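Local structure of CRISPR-associated endoribonuclease Cse3 (Thermus thermophilus, 2Y8Y) at residues Ala19-Asp22 against Tyr27-His30; Ser34-Arg39 against Trp73-Glu78; Ser38-Leu41 against Arg45-Leu48. The protein binds the repeat hairpin of CRISPR transcripts, cuts the RNA into crRNA as an endoribonuclease and retains the processed product. All blocks are in the same frame, centred on the assembly; numbering follows the deposited sequence.

Interaction 1 of 3, residues Ala19-Asp22 against Tyr27-His30; sequences ARRD and YEMH. With nucleotides of chain B.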
loop_
_atom_site.group_PDB
_atom_site.type_symbol
_atom_site.label_atom_id
_atom_site.label_comp_id
_atom_site.label_asym_id
_atom_site.label_seq_id
_atom_site.Cartn_x
_atom_site.Cartn_y
_atom_site.Cartn_z
ATOM N N ALA A 19 7.229 19.195 -2.381
ATOM C CA ALA A 19 7.593 17.797 -2.552
ATOM C C ALA A 19 8.425 17.305 -1.370
ATOM O O ALA A 19 8.148 16.243 -0.814
ATOM C CB ALA A 19 8.339 17.594 -3.863
ATOM N N ARG A 20 9.434 18.081 -0.978
ATOM C CA ARG A 20 10.284 17.702 0.151
ATOM C C ARG A 20 9.479 17.607 1.445
ATOM O O ARG A 20 9.698 16.714 2.263
ATOM C CB ARG A 20 11.452 18.679 0.312
ATOM C CG ARG A 20 12.455 18.634 -0.823
ATOM C CD ARG A 20 13.700 19.435 -0.471
ATOM N NE ARG A 20 13.370 20.792 -0.043
ATOM C CZ ARG A 20 13.375 21.851 -0.845
ATOM N NH1 ARG A 20 13.692 21.717 -2.125
ATOM N NH2 ARG A 20 13.062 23.049 -0.369
ATOM N N ARG A 21 8.532 18.524 1.616
ATOM C CA ARG A 21 7.648 18.510 2.778
ATOM C C ARG A 21 6.842 17.214 2.855
ATOM O O ARG A 21 6.802 16.556 3.893
ATOM C CB ARG A 21 6.685 19.692 2.722
ATOM C CG ARG A 21 5.626 19.680 3.809
ATOM C CD ARG A 21 4.434 20.528 3.403
ATOM N NE ARG A 21 3.785 19.999 2.205
ATOM C CZ ARG A 21 3.190 20.745 1.281
ATOM N NH1 ARG A 21 3.159 22.067 1.408
ATOM N NH2 ARG A 21 2.627 20.169 0.227
ATOM N N ASP A 22 6.197 16.856 1.751
ATOM C CA ASP A 22 5.397 15.638 1.712
ATOM C C ASP A 22 6.249 14.391 1.865
ATOM O O ASP A 22 5.813 13.400 2.442
ATOM C CB ASP A 22 4.602 15.548 0.412
ATOM C CG ASP A 22 3.527 16.603 0.316
ATOM O OD1 ASP A 22 3.284 17.296 1.328
ATOM O OD2 ASP A 22 2.918 16.733 -0.769
ATOM N N TYR A 27 1.824 12.305 6.706
ATOM C CA TYR A 27 0.579 13.029 6.920
ATOM C C TYR A 27 0.361 14.104 5.849
ATOM O O TYR A 27 -0.744 14.269 5.334
ATOM C CB TYR A 27 0.550 13.651 8.315
ATOM C CG TYR A 27 -0.661 14.517 8.542
ATOM C CD1 TYR A 27 -1.856 13.967 8.981
ATOM C CD2 TYR A 27 -0.611 15.885 8.314
ATOM C CE1 TYR A 27 -2.971 14.756 9.187
ATOM C CE2 TYR A 27 -1.718 16.682 8.516
ATOM C CZ TYR A 27 -2.896 16.114 8.952
ATOM O OH TYR A 27 -4.002 16.905 9.156
ATOM N N GLU A 28 1.418 14.832 5.508
ATOM C CA GLU A 28 1.321 15.846 4.462
ATOM C C GLU A 28 1.139 15.214 3.084
ATOM O O GLU A 28 0.389 15.711 2.251
ATOM C CB GLU A 28 2.552 16.757 4.474
ATOM C CG GLU A 28 2.622 17.707 5.658
ATOM C CD GLU A 28 1.460 18.684 5.705
ATOM O OE1 GLU A 28 0.828 18.927 4.653
ATOM O OE2 GLU A 28 1.172 19.208 6.799
ATOM N N MET A 29 1.838 14.115 2.840
ATOM C CA MET A 29 1.665 13.411 1.576
ATOM C C MET A 29 0.203 13.011 1.393
ATOM O O MET A 29 -0.360 13.162 0.315
ATOM C CB MET A 29 2.563 12.184 1.517
ATOM C CG MET A 29 2.452 11.404 0.218
ATOM S SD MET A 29 3.226 12.308 -1.143
ATOM C CE MET A 29 4.958 12.095 -0.728
ATOM N N HIS A 30 -0.412 12.515 2.460
ATOM C CA HIS A 30 -1.821 12.136 2.425
ATOM C C HIS A 30 -2.713 13.318 2.044
ATOM O O HIS A 30 -3.632 13.172 1.234
ATOM C CB HIS A 30 -2.238 11.569 3.788
ATOM C CG HIS A 30 -3.701 11.285 3.915
ATOM N ND1 HIS A 30 -4.335 10.279 3.213
ATOM C CD2 HIS A 30 -4.656 11.866 4.676
ATOM C CE1 HIS A 30 -5.612 10.255 3.536
ATOM N NE2 HIS A 30 -5.836 11.208 4.424
ATOM P P A B 18 -5.945 12.310 8.534
ATOM O OP1 A B 18 -4.696 11.529 8.508
ATOM O OP2 A B 18 -6.223 13.179 9.707
ATOM O "O5'" A B 18 -6.067 13.153 7.189
ATOM C "C5'" A B 18 -7.089 14.124 7.011
ATOM C "C4'" A B 18 -6.733 15.084 5.906
ATOM O "O4'" A B 18 -6.770 14.402 4.623
ATOM C "C3'" A B 18 -7.670 16.262 5.708
ATOM O "O3'" A B 18 -7.470 17.301 6.648
ATOM C "C2'" A B 18 -7.370 16.669 4.272
ATOM O "O2'" A B 18 -6.141 17.379 4.193
ATOM C "C1'" A B 18 -7.186 15.303 3.615
ATOM N N9 A B 18 -8.450 14.812 3.037
ATOM C C8 A B 18 -9.284 13.822 3.493
ATOM N N7 A B 18 -10.345 13.641 2.740
ATOM C C5 A B 18 -10.205 14.588 1.730
ATOM C C6 A B 18 -10.989 14.924 0.608
ATOM N N6 A B 18 -12.139 14.322 0.296
ATOM N N1 A B 18 -10.544 15.914 -0.195
ATOM C C2 A B 18 -9.396 16.532 0.105
ATOM N N3 A B 18 -8.575 16.303 1.127
ATOM C C4 A B 18 -9.041 15.314 1.905
#
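Arg21 and Asp22 on helix 17-24 meet Glu28 and Met29 on helix 26-34. The two helices follow each other through a short turn in the N-terminal ferredoxin-like domain, and three of the residues form a salt-bridge network across that turn.

The ionic part is uneven. Arg21 grips its own neighbour Asp22 side-on with NE and NH2, both to OD1. The Arg21 NE to Asp22 OD1 bond is 2.9 Å. Both nitrogens come from the same face of the Asp22 carboxylate, well above its plane, while OD1 lies in the guanidinium plane. The salt bridge to Glu28 is long: Arg21 NE to Glu28 OE1 is 4.0 Å. That oxygen sits well out of the guanidinium plane, and no N-H points at it. The two carboxylates are nearly parallel, 8° apart, and the shared arginine probably offsets their like charge. Asp22 OD2 turns to the hydroxyls of Tyr80 and Thr32.

Asp22 and Glu28 also touch directly. Their side chains cross at about a right angle, with Asp22 OD1 3.3 Å from Glu28 CB. Met29 bends at chi2 (72°) and chi3 (73°), which folds its CE back to 3.7 Å from Asp22 CB.

The far side of helix 26-34 faces the RNA. Tyr27, inferred to stabilise the transition state, turns its ring edge to the phosphate of A18 of chain B. His30 CD2 lies 3.2 Å from O5' of A18 of chain B.

Interaction 2 of 3, residues Ser34-Arg39 against Trp73-Glu78; sequences SKAVSR and WSVLDE. With nucleotides of chain B.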
loop_
_atom_site.group_PDB
_atom_site.type_symbol
_atom_site.label_atom_id
_atom_site.label_comp_id
_atom_site.label_asym_id
_atom_site.label_seq_id
_atom_site.Cartn_x
_atom_site.Cartn_y
_atom_site.Cartn_z
ATOM N N SER A 34 -4.764 13.128 -1.573
ATOM C CA SER A 34 -6.217 13.066 -1.422
ATOM C C SER A 34 -6.938 14.070 -2.318
ATOM O O SER A 34 -8.091 13.858 -2.698
ATOM C CB SER A 34 -6.630 13.308 0.032
ATOM O OG SER A 34 -6.234 12.233 0.865
ATOM N N LYS A 35 -6.258 15.163 -2.651
ATOM C CA LYS A 35 -6.853 16.191 -3.493
ATOM C C LYS A 35 -7.227 15.656 -4.869
ATOM O O LYS A 35 -8.180 16.136 -5.480
ATOM C CB LYS A 35 -5.909 17.384 -3.651
ATOM C CG LYS A 35 -5.608 18.115 -2.354
ATOM C CD LYS A 35 -4.628 19.252 -2.575
ATOM C CE LYS A 35 -4.173 19.847 -1.255
ATOM N NZ LYS A 35 -3.257 21.007 -1.454
ATOM N N ALA A 36 -6.470 14.678 -5.361
ATOM C CA ALA A 36 -6.693 14.144 -6.708
ATOM C C ALA A 36 -7.983 13.354 -6.843
ATOM O O ALA A 36 -8.467 13.131 -7.947
ATOM C CB ALA A 36 -5.502 13.294 -7.153
ATOM N N VAL A 37 -8.530 12.907 -5.716
ATOM C CA VAL A 37 -9.765 12.127 -5.722
ATOM C C VAL A 37 -10.728 12.641 -4.652
ATOM O O VAL A 37 -11.469 11.869 -4.040
ATOM C CB VAL A 37 -9.484 10.628 -5.539
ATOM C CG1 VAL A 37 -8.854 10.053 -6.801
ATOM C CG2 VAL A 37 -8.602 10.402 -4.323
ATOM N N SER A 38 -10.710 13.955 -4.445
ATOM C CA SER A 38 -11.445 14.586 -3.348
ATOM C C SER A 38 -12.944 14.291 -3.343
ATOM O O SER A 38 -13.505 13.906 -2.318
ATOM C CB SER A 38 -11.201 16.096 -3.341
ATOM O OG SER A 38 -11.958 16.728 -2.325
ATOM N N ARG A 39 -13.603 14.470 -4.481
ATOM C CA ARG A 39 -15.035 14.214 -4.529
ATOM C C ARG A 39 -15.366 12.746 -4.302
ATOM O O ARG A 39 -16.318 12.419 -3.588
ATOM C CB ARG A 39 -15.644 14.692 -5.843
ATOM C CG ARG A 39 -17.145 14.432 -5.930
ATOM C CD ARG A 39 -17.812 15.386 -6.904
ATOM N NE ARG A 39 -17.269 15.240 -8.248
ATOM C CZ ARG A 39 -17.558 14.229 -9.058
ATOM N NH1 ARG A 39 -18.383 13.272 -8.653
ATOM N NH2 ARG A 39 -17.020 14.171 -10.269
ATOM N N TRP A 73 -4.859 14.753 -11.501
ATOM C CA TRP A 73 -3.591 15.230 -10.979
ATOM C C TRP A 73 -3.286 16.691 -11.295
ATOM O O TRP A 73 -2.216 17.181 -10.954
ATOM C CB TRP A 73 -2.444 14.319 -11.423
ATOM C CG TRP A 73 -2.591 12.958 -10.846
ATOM C CD1 TRP A 73 -2.939 11.815 -11.507
ATOM C CD2 TRP A 73 -2.452 12.596 -9.465
ATOM N NE1 TRP A 73 -2.996 10.757 -10.630
ATOM C CE2 TRP A 73 -2.706 11.209 -9.369
ATOM C CE3 TRP A 73 -2.124 13.305 -8.305
ATOM C CZ2 TRP A 73 -2.641 10.516 -8.153
ATOM C CZ3 TRP A 73 -2.053 12.620 -7.105
ATOM C CH2 TRP A 73 -2.321 11.236 -7.035
ATOM N N SER A 74 -4.227 17.383 -11.933
ATOM C CA SER A 74 -4.093 18.820 -12.148
ATOM C C SER A 74 -4.100 19.570 -10.819
ATOM O O SER A 74 -3.798 20.766 -10.770
ATOM C CB SER A 74 -5.204 19.361 -13.058
ATOM O OG SER A 74 -6.473 19.270 -12.437
ATOM N N VAL A 75 -4.436 18.853 -9.745
ATOM C CA VAL A 75 -4.470 19.438 -8.406
ATOM C C VAL A 75 -3.077 19.687 -7.843
ATOM O O VAL A 75 -2.914 20.472 -6.910
ATOM C CB VAL A 75 -5.250 18.553 -7.407
ATOM C CG1 VAL A 75 -6.689 18.383 -7.869
ATOM C CG2 VAL A 75 -4.567 17.192 -7.225
ATOM N N LEU A 76 -2.076 19.020 -8.406
ATOM C CA LEU A 76 -0.709 19.152 -7.909
ATOM C C LEU A 76 -0.119 20.514 -8.230
ATOM O O LEU A 76 -0.461 21.134 -9.241
ATOM C CB LEU A 76 0.190 18.072 -8.501
ATOM C CG LEU A 76 -0.183 16.635 -8.155
ATOM C CD1 LEU A 76 0.744 15.654 -8.856
ATOM C CD2 LEU A 76 -0.162 16.410 -6.639
ATOM N N ASP A 77 0.786 20.971 -7.372
ATOM C CA ASP A 77 1.496 22.219 -7.622
ATOM C C ASP A 77 2.377 22.078 -8.848
ATOM O O ASP A 77 2.880 20.994 -9.136
ATOM C CB ASP A 77 2.386 22.590 -6.431
ATOM C CG ASP A 77 1.601 22.882 -5.171
ATOM O OD1 ASP A 77 0.356 22.934 -5.232
ATOM O OD2 ASP A 77 2.238 23.074 -4.114
ATOM N N GLU A 78 2.588 23.177 -9.563
ATOM C CA GLU A 78 3.552 23.160 -10.651
ATOM C C GLU A 78 4.931 22.840 -10.088
ATOM O O GLU A 78 5.320 23.358 -9.043
ATOM C CB GLU A 78 3.568 24.500 -11.395
ATOM C CG GLU A 78 2.279 24.798 -12.144
ATOM C CD GLU A 78 1.887 23.681 -13.096
ATOM O OE1 GLU A 78 2.784 22.934 -13.541
ATOM O OE2 GLU A 78 0.681 23.546 -13.396
ATOM P P A B 18 -5.945 12.310 8.534
ATOM O OP1 A B 18 -4.696 11.529 8.508
ATOM O OP2 A B 18 -6.223 13.179 9.707
ATOM O "O5'" A B 18 -6.067 13.153 7.189
ATOM C "C5'" A B 18 -7.089 14.124 7.011
ATOM C "C4'" A B 18 -6.733 15.084 5.906
ATOM O "O4'" A B 18 -6.770 14.402 4.623
ATOM C "C3'" A B 18 -7.670 16.262 5.708
ATOM O "O3'" A B 18 -7.470 17.301 6.648
ATOM C "C2'" A B 18 -7.370 16.669 4.272
ATOM O "O2'" A B 18 -6.141 17.379 4.193
ATOM C "C1'" A B 18 -7.186 15.303 3.615
ATOM N N9 A B 18 -8.450 14.812 3.037
ATOM C C8 A B 18 -9.284 13.822 3.493
ATOM N N7 A B 18 -10.345 13.641 2.740
ATOM C C5 A B 18 -10.205 14.588 1.730
ATOM C C6 A B 18 -10.989 14.924 0.608
ATOM N N6 A B 18 -12.139 14.322 0.296
ATOM N N1 A B 18 -10.544 15.914 -0.195
ATOM C C2 A B 18 -9.396 16.532 0.105
ATOM N N3 A B 18 -8.575 16.303 1.127
ATOM C C4 A B 18 -9.041 15.314 1.905
HETATM O O HOH W 1 -2.273 21.099 -4.343
#
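The turn that leads from helix 26-34 into helix 38-42 packs here on the 3-10 segment 73-75, part of the loop between strands 62-67 and 81-89. Ala36 and Lys35 meet Trp73 and Val75. No direct hydrogen bond joins the two segments.

Ala36 makes the central contact. Its CB stands over one face of the Trp73 indole as a CH-pi contact, 3.6 Å from the centroid of the six-membered ring and 15° off the ring normal. Ala36 CB is closest to Trp73 CZ3, at 3.5 Å, so it sits somewhat toward the rim. The Trp73 CB points away from Ala36, but CG lies anti to the carbonyl carbon (chi1 -65°) and the long indole brings its six-membered ring under the methyl. Trp73 NE1 is hydrogen-bonded to Thr8 OG1.

Within the ferredoxin-like domain, Trp73 packs the loop against the helix and sheet. It touches Leu33 of helix 26-34, Val65 of strand 62-67, and Val83 and Pro86 of strand 81-89.

Val75 lays both methyls on the turn. Val75 CG1 lies 3.6 Å from Lys35 O. Val75 CG2 reaches Lys35 CB at 3.8 Å and also packs against Ala36.

Farther out, a water bridges the segments. Lys35 runs extended beyond CG and donates from NZ to this water, which donates to Val75 O at 2.7 Å and weakly to Asp77 OD1.

The other side of the turn holds RNA. Ser38 OG donates to N1 of A18 of chain B at 2.7 Å, and N6 of that adenine donates to Ser38 O at 3.0 Å. The pair reads the Watson-Crick edge of the base. Ser34 CB packs against the same adenine.

Interaction 3 of 3, residues Ser38-Leu41 against Arg45-Leu48; sequences SRAL and RERL. With nucleotides of chain B.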
loop_
_atom_site.group_PDB
_atom_site.type_symbol
_atom_site.label_atom_id
_atom_site.label_comp_id
_atom_site.label_asym_id
_atom_site.label_seq_id
_atom_site.Cartn_x
_atom_site.Cartn_y
_atom_site.Cartn_z
ATOM N N SER A 38 -10.710 13.955 -4.445
ATOM C CA SER A 38 -11.445 14.586 -3.348
ATOM C C SER A 38 -12.944 14.291 -3.343
ATOM O O SER A 38 -13.505 13.906 -2.318
ATOM C CB SER A 38 -11.201 16.096 -3.341
ATOM O OG SER A 38 -11.958 16.728 -2.325
ATOM N N ARG A 39 -13.603 14.470 -4.481
ATOM C CA ARG A 39 -15.035 14.214 -4.529
ATOM C C ARG A 39 -15.366 12.746 -4.302
ATOM O O ARG A 39 -16.318 12.419 -3.588
ATOM C CB ARG A 39 -15.644 14.692 -5.843
ATOM C CG ARG A 39 -17.145 14.432 -5.930
ATOM C CD ARG A 39 -17.812 15.386 -6.904
ATOM N NE ARG A 39 -17.269 15.240 -8.248
ATOM C CZ ARG A 39 -17.558 14.229 -9.058
ATOM N NH1 ARG A 39 -18.383 13.272 -8.653
ATOM N NH2 ARG A 39 -17.020 14.171 -10.269
ATOM N N ALA A 40 -14.595 11.852 -4.917
ATOM C CA ALA A 40 -14.838 10.428 -4.746
ATOM C C ALA A 40 -14.709 10.038 -3.273
ATOM O O ALA A 40 -15.468 9.207 -2.771
ATOM C CB ALA A 40 -13.891 9.602 -5.614
ATOM N N LEU A 41 -13.762 10.657 -2.576
ATOM C CA LEU A 41 -13.577 10.391 -1.146
ATOM C C LEU A 41 -14.813 10.823 -0.365
ATOM O O LEU A 41 -15.339 10.061 0.455
ATOM C CB LEU A 41 -12.320 11.091 -0.614
ATOM C CG LEU A 41 -10.987 10.403 -0.935
ATOM C CD1 LEU A 41 -9.812 11.339 -0.689
ATOM C CD2 LEU A 41 -10.798 9.130 -0.116
ATOM N N ARG A 45 -16.599 6.522 -2.338
ATOM C CA ARG A 45 -16.311 5.625 -3.449
ATOM C C ARG A 45 -14.830 5.306 -3.577
ATOM O O ARG A 45 -14.423 4.625 -4.521
ATOM C CB ARG A 45 -16.777 6.234 -4.777
ATOM C CG ARG A 45 -18.256 6.580 -4.865
ATOM C CD ARG A 45 -18.622 7.054 -6.270
ATOM N NE ARG A 45 -18.279 8.457 -6.531
ATOM C CZ ARG A 45 -17.326 8.873 -7.365
ATOM N NH1 ARG A 45 -16.585 8.002 -8.041
ATOM N NH2 ARG A 45 -17.121 10.172 -7.535
ATOM N N GLU A 46 -14.022 5.788 -2.634
ATOM C CA GLU A 46 -12.576 5.749 -2.827
ATOM C C GLU A 46 -11.804 5.084 -1.665
ATOM O O GLU A 46 -12.207 5.147 -0.491
ATOM C CB GLU A 46 -12.069 7.167 -3.114
ATOM C CG GLU A 46 -10.596 7.292 -3.512
ATOM C CD GLU A 46 -10.227 6.425 -4.704
ATOM O OE1 GLU A 46 -10.382 6.888 -5.861
ATOM O OE2 GLU A 46 -9.756 5.299 -4.475
ATOM N N ARG A 47 -10.705 4.429 -2.022
ATOM C CA ARG A 47 -9.717 3.947 -1.066
ATOM C C ARG A 47 -8.361 4.312 -1.648
ATOM O O ARG A 47 -7.764 3.545 -2.400
ATOM C CB ARG A 47 -9.841 2.433 -0.864
ATOM C CG ARG A 47 -8.705 1.787 -0.028
ATOM C CD ARG A 47 -8.669 2.274 1.435
ATOM N NE ARG A 47 -7.829 3.451 1.622
ATOM C CZ ARG A 47 -7.704 4.095 2.773
ATOM N NH1 ARG A 47 -8.379 3.654 3.827
ATOM N NH2 ARG A 47 -6.918 5.157 2.872
ATOM N N LEU A 48 -7.885 5.500 -1.301
ATOM C CA LEU A 48 -6.590 5.956 -1.755
ATOM C C LEU A 48 -5.504 5.142 -1.038
ATOM O O LEU A 48 -5.537 5.030 0.196
ATOM C CB LEU A 48 -6.459 7.430 -1.395
ATOM C CG LEU A 48 -5.085 8.055 -1.547
ATOM C CD1 LEU A 48 -4.739 8.062 -3.010
ATOM C CD2 LEU A 48 -5.112 9.449 -0.953
ATOM P P A B 18 -5.945 12.310 8.534
ATOM O OP1 A B 18 -4.696 11.529 8.508
ATOM O OP2 A B 18 -6.223 13.179 9.707
ATOM O "O5'" A B 18 -6.067 13.153 7.189
ATOM C "C5'" A B 18 -7.089 14.124 7.011
ATOM C "C4'" A B 18 -6.733 15.084 5.906
ATOM O "O4'" A B 18 -6.770 14.402 4.623
ATOM C "C3'" A B 18 -7.670 16.262 5.708
ATOM O "O3'" A B 18 -7.470 17.301 6.648
ATOM C "C2'" A B 18 -7.370 16.669 4.272
ATOM O "O2'" A B 18 -6.141 17.379 4.193
ATOM C "C1'" A B 18 -7.186 15.303 3.615
ATOM N N9 A B 18 -8.450 14.812 3.037
ATOM C C8 A B 18 -9.284 13.822 3.493
ATOM N N7 A B 18 -10.345 13.641 2.740
ATOM C C5 A B 18 -10.205 14.588 1.730
ATOM C C6 A B 18 -10.989 14.924 0.608
ATOM N N6 A B 18 -12.139 14.322 0.296
ATOM N N1 A B 18 -10.544 15.914 -0.195
ATOM C C2 A B 18 -9.396 16.532 0.105
ATOM N N3 A B 18 -8.575 16.303 1.127
ATOM C C4 A B 18 -9.041 15.314 1.905
ATOM P P G B 16 -9.733 1.015 5.966
ATOM O OP1 G B 16 -9.709 1.283 4.509
ATOM O OP2 G B 16 -8.533 0.404 6.608
ATOM O "O5'" G B 16 -10.123 2.329 6.763
ATOM C "C5'" G B 16 -11.224 3.126 6.366
ATOM C "C4'" G B 16 -11.413 4.298 7.297
ATOM O "O4'" G B 16 -11.607 3.830 8.656
ATOM C "C3'" G B 16 -10.242 5.262 7.418
ATOM O "O3'" G B 16 -10.148 6.147 6.322
ATOM C "C2'" G B 16 -10.547 5.954 8.737
ATOM O "O2'" G B 16 -11.600 6.893 8.576
ATOM C "C1'" G B 16 -11.067 4.783 9.562
ATOM N N9 G B 16 -9.979 4.153 10.328
ATOM C C8 G B 16 -9.299 2.988 10.055
ATOM N N7 G B 16 -8.370 2.746 10.942
ATOM C C5 G B 16 -8.431 3.817 11.829
ATOM C C6 G B 16 -7.665 4.096 12.990
ATOM O O6 G B 16 -6.742 3.436 13.493
ATOM N N1 G B 16 -8.063 5.281 13.591
ATOM C C2 G B 16 -9.079 6.090 13.143
ATOM N N2 G B 16 -9.322 7.200 13.865
ATOM N N3 G B 16 -9.799 5.839 12.058
ATOM C C4 G B 16 -9.425 4.691 11.461
ATOM P P DG B 17 -8.732 6.763 5.867
ATOM O OP1 DG B 17 -8.981 7.606 4.685
ATOM O OP2 DG B 17 -7.752 5.664 5.765
ATOM O "O5'" DG B 17 -8.269 7.660 7.111
ATOM C "C5'" DG B 17 -8.989 8.795 7.548
ATOM C "C4'" DG B 17 -8.472 9.328 8.868
ATOM O "O4'" DG B 17 -8.449 8.294 9.886
ATOM C "C3'" DG B 17 -7.090 9.971 8.943
ATOM O "O3'" DG B 17 -7.173 11.278 8.416
ATOM C "C2'" DG B 17 -6.845 9.963 10.452
ATOM C "C1'" DG B 17 -7.518 8.659 10.883
ATOM N N9 DG B 17 -6.600 7.553 11.210
ATOM C C8 DG B 17 -6.362 6.400 10.502
ATOM N N7 DG B 17 -5.497 5.612 11.099
ATOM C C5 DG B 17 -5.148 6.299 12.263
ATOM C C6 DG B 17 -4.246 5.962 13.306
ATOM O O6 DG B 17 -3.549 4.954 13.433
ATOM N N1 DG B 17 -4.205 6.941 14.296
ATOM C C2 DG B 17 -4.935 8.104 14.278
ATOM N N2 DG B 17 -4.755 8.934 15.324
ATOM N N3 DG B 17 -5.780 8.432 13.312
ATOM C C4 DG B 17 -5.829 7.490 12.343
HETATM O O HOH W 2 -14.296 6.778 0.134
#
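The Arg45 guanidinium carries Ala40 on one face, with Ala40 CB 3.6 Å above its plane and offset toward the rim. Arg39 approaches the same group obliquely. The two guanidinium planes are 37° apart, and Arg39 NH1 lies 3.5 Å from Arg45 NH2. Glu43 probably offsets these like charges, since it makes a salt bridge with Arg45 NE and a long, weak ion pair with Arg39 NH1.

The residues belong to helix 38-42 and the loop that carries the chain on to strand 49-52 of the ferredoxin-like domain. The loop folds back along the helix. Its backbone link is Arg45 N to Ala40 O, 2.9 Å long with an N-H...O angle of 163°. A water accepts from Glu46 N and donates weakly to Leu41 O.

Beside it, Leu41 CD2 packs on Glu46 CB at 3.8 Å. The Glu46 chain bends at chi2 (55°), and its carboxylate leads away from the helix to Thr69 OG1 and Leu68 N. OE2 also accepts from Arg47 N.

Both segments reach the RNA. Leu41 CB and CD1 lie near N6 of the adenine of A18 of chain B. Arg47 is braced by Leu48 O, which takes both its NE and NH2. The outer edge of its guanidinium then meets two phosphates in plane. Arg47 NH1 donates to OP1 of G16 of chain B at 2.8 Å. It also donates to OP2 of DG17 of chain B, which accepts from Arg47 NH2 as well.

In the fold
All three contacts lie in the N-terminal part of the chain. Interaction 1 closes before the other two open, and those start from the same stretch. The centre of interaction 1 is about 13 Å from that of interaction 2 and about 19 Å from that of interaction 3. Helix 26-34 runs from the first into the turn used by the second. Interactions 2 and 3 share Ser38 and Arg39 on helix 38-42; their centres are about 11 Å apart, and they touch where Ser34 meets Leu48 and Val37 meets Glu46. Together they border the bound RNA: 27-30 lies by the backbone of A18 of chain B, Ser38 holds its base, and 45-48 reaches the two preceding phosphates.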